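Local coordinates for protein endoglucanase (Clostridium thermocellum, PDB 2EO7) that probably hydrolyses internal beta-1,4-glucosidic bonds of cellulose and xyloglucan, this chain being the family 44 domain of a larger enzyme, at residues Y181-E186 with A225-P230. Residues are numbered along the deposited sequence; the frame is centred on the assembly and turned at random.
With BGC (beta-D-glucopyranose), chain B.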
loop_
_atom_site.group_PDB
_atom_site.type_symbol
_atom_site.label_atom_id
_atom_site.label_comp_id
_atom_site.label_asym_id
_atom_site.label_seq_id
_atom_site.Cartn_x
_atom_site.Cartn_y
_atom_site.Cartn_z
ATOM N N TYR A 181 -9.939 -8.285 -2.232
ATOM C CA TYR A 181 -10.034 -8.133 -3.679
ATOM C C TYR A 181 -10.150 -6.664 -3.967
ATOM O O TYR A 181 -10.809 -5.934 -3.228
ATOM C CB TYR A 181 -11.265 -8.841 -4.238
ATOM C CG TYR A 181 -11.181 -10.331 -4.069
ATOM C CD1 TYR A 181 -10.412 -11.103 -4.938
ATOM C CD2 TYR A 181 -11.821 -10.954 -3.010
ATOM C CE1 TYR A 181 -10.281 -12.474 -4.744
ATOM C CE2 TYR A 181 -11.700 -12.337 -2.803
ATOM C CZ TYR A 181 -10.929 -13.079 -3.676
ATOM O OH TYR A 181 -10.812 -14.440 -3.484
ATOM N N SER A 182 -9.481 -6.230 -5.029
ATOM C CA SER A 182 -9.511 -4.825 -5.412
ATOM C C SER A 182 -10.386 -4.624 -6.631
ATOM O O SER A 182 -10.402 -5.462 -7.539
ATOM C CB SER A 182 -8.093 -4.338 -5.745
ATOM O OG SER A 182 -8.115 -2.986 -6.191
ATOM N N ILE A 183 -11.126 -3.518 -6.647
ATOM C CA ILE A 183 -11.980 -3.185 -7.779
ATOM C C ILE A 183 -11.058 -2.583 -8.847
ATOM O O ILE A 183 -10.920 -1.362 -8.953
ATOM C CB ILE A 183 -13.054 -2.127 -7.402
ATOM C CG1 ILE A 183 -13.887 -2.608 -6.209
ATOM C CG2 ILE A 183 -13.960 -1.844 -8.609
ATOM C CD1 ILE A 183 -14.685 -3.871 -6.461
ATOM N N ASP A 184 -10.407 -3.452 -9.612
ATOM C CA ASP A 184 -9.501 -3.033 -10.674
ATOM C C ASP A 184 -8.338 -2.145 -10.181
ATOM O O ASP A 184 -7.905 -2.251 -9.021
ATOM C CB ASP A 184 -10.312 -2.353 -11.803
ATOM C CG ASP A 184 -9.663 -2.499 -13.182
ATOM O OD1 ASP A 184 -8.624 -1.837 -13.431
ATOM O OD2 ASP A 184 -10.188 -3.272 -14.026
ATOM N N ASN A 185 -7.838 -1.284 -11.063
ATOM C CA ASN A 185 -6.662 -0.451 -10.771
ATOM C C ASN A 185 -6.746 0.912 -11.466
ATOM O O ASN A 185 -6.976 0.971 -12.668
ATOM C CB ASN A 185 -5.411 -1.173 -11.310
ATOM C CG ASN A 185 -4.109 -0.422 -11.025
ATOM O OD1 ASN A 185 -3.670 -0.360 -9.888
ATOM N ND2 ASN A 185 -3.486 0.140 -12.067
ATOM N N GLU A 186 -6.556 1.989 -10.708
ATOM C CA GLU A 186 -6.523 3.352 -11.265
ATOM C C GLU A 186 -7.550 3.621 -12.358
ATOM O O GLU A 186 -7.198 3.899 -13.511
ATOM C CB GLU A 186 -5.100 3.633 -11.777
ATOM C CG GLU A 186 -4.049 3.444 -10.655
ATOM C CD GLU A 186 -2.629 3.830 -11.037
ATOM O OE1 GLU A 186 -2.343 4.024 -12.250
ATOM O OE2 GLU A 186 -1.791 3.933 -10.099
ATOM N N ALA A 225 -14.697 -11.862 2.443
ATOM C CA ALA A 225 -13.683 -11.144 1.669
ATOM C C ALA A 225 -13.820 -9.632 1.817
ATOM O O ALA A 225 -14.928 -9.106 1.875
ATOM C CB ALA A 225 -13.796 -11.526 0.187
ATOM N N GLU A 226 -12.691 -8.930 1.868
ATOM C CA GLU A 226 -12.730 -7.474 1.986
ATOM C C GLU A 226 -12.581 -6.865 0.604
ATOM O O GLU A 226 -11.745 -7.293 -0.189
ATOM C CB GLU A 226 -11.609 -6.985 2.901
ATOM C CG GLU A 226 -11.821 -7.417 4.349
ATOM C CD GLU A 226 -10.731 -6.920 5.295
ATOM O OE1 GLU A 226 -9.531 -7.088 4.982
ATOM O OE2 GLU A 226 -11.085 -6.373 6.364
ATOM N N ILE A 227 -13.426 -5.881 0.317
ATOM C CA ILE A 227 -13.397 -5.192 -0.963
ATOM C C ILE A 227 -12.653 -3.878 -0.805
ATOM O O ILE A 227 -12.954 -3.086 0.097
ATOM C CB ILE A 227 -14.826 -4.923 -1.481
ATOM C CG1 ILE A 227 -15.449 -6.257 -1.941
ATOM C CG2 ILE A 227 -14.802 -3.872 -2.614
ATOM C CD1 ILE A 227 -14.868 -6.808 -3.234
ATOM N N PHE A 228 -11.679 -3.676 -1.694
ATOM C CA PHE A 228 -10.825 -2.488 -1.715
ATOM C C PHE A 228 -11.157 -1.642 -2.942
ATOM O O PHE A 228 -11.240 -2.170 -4.055
ATOM C CB PHE A 228 -9.336 -2.875 -1.857
ATOM C CG PHE A 228 -8.717 -3.497 -0.623
ATOM C CD1 PHE A 228 -9.204 -4.692 -0.096
ATOM C CD2 PHE A 228 -7.590 -2.906 -0.027
ATOM C CE1 PHE A 228 -8.572 -5.309 1.023
ATOM C CE2 PHE A 228 -6.952 -3.502 1.080
ATOM C CZ PHE A 228 -7.447 -4.713 1.608
ATOM N N GLY A 229 -11.286 -0.335 -2.740
ATOM C CA GLY A 229 -11.551 0.567 -3.850
ATOM C C GLY A 229 -11.296 2.001 -3.439
ATOM O O GLY A 229 -11.304 2.296 -2.254
ATOM N N PRO A 230 -11.092 2.925 -4.394
ATOM C CA PRO A 230 -11.089 2.699 -5.841
ATOM C C PRO A 230 -9.699 2.543 -6.476
ATOM O O PRO A 230 -9.580 2.549 -7.705
ATOM C CB PRO A 230 -11.797 3.952 -6.398
ATOM C CG PRO A 230 -11.958 4.909 -5.202
ATOM C CD PRO A 230 -11.071 4.368 -4.105
HETATM C C2 BGC B . 0.447 1.426 -11.084
HETATM C C3 BGC B . 1.549 0.690 -11.858
HETATM C C4 BGC B . 2.576 1.672 -12.433
HETATM C C5 BGC B . 2.921 2.441 -11.170
HETATM C C6 BGC B . 4.191 3.261 -11.433
HETATM C C1 BGC B . 0.518 2.944 -11.275
HETATM O O1 BGC B . 0.250 3.589 -12.526
HETATM O O2 BGC B . -0.874 0.881 -11.142
HETATM O O3 BGC B . 1.087 -0.296 -12.785
HETATM O O4 BGC B . 3.749 0.960 -12.902
HETATM O O5 BGC B . 1.822 3.305 -10.775
HETATM O O6 BGC B . 4.908 3.496 -10.217
HETATM O O HOH W 1 -11.881 1.251 -8.716
#
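Tyr181 and Ser182 pair with Ile227 and Phe228 as neighbouring parallel strands of the eight-stranded barrel, joined by the beta-alpha-beta crossover through helix 204-221. Three backbone hydrogen bonds zip them: Tyr181 N to Glu226 O, Phe228 N to Tyr181 O and Ile183 N to Phe228 O, each 2.9 Å. Past the end of strand 180-183, a water donates to both Ile183 O and Pro230 O, the latter on a residue reached through a cis peptide bond.

Apolar contacts on the helix side of the sheet add to this ladder. Ile183 CD1 packs against Ile227 CG2 at 3.8 Å, under helix 204-221, while the Ala225 methyl meets the Tyr181 ring at its edge, 3.7 Å from CE2. Inside the barrel, the Phe228 side chain lies beside Ser182 and reaches strands 104-109 and 279-284.

Polar bonds order the loop beyond the strand. Ser182 OG, anti to its own N (chi1 177°), reaches Asp184 O at 2.9 Å, and Asp184 OD1 accepts Asn185 N. Asn185 ND2 then donates to glucose O2 (2.9 Å), and glucose O1 donates to Glu186 OE1 (2.6 Å); His283 binds the other carboxylate oxygen. From a strand pair held by three backbone hydrogen bonds, the loop leaving strand 180-183 thus brings Asn185 and Glu186 to the glucose, which Asn46 and Glu359 also bind, as in TIM-barrel glycosidases.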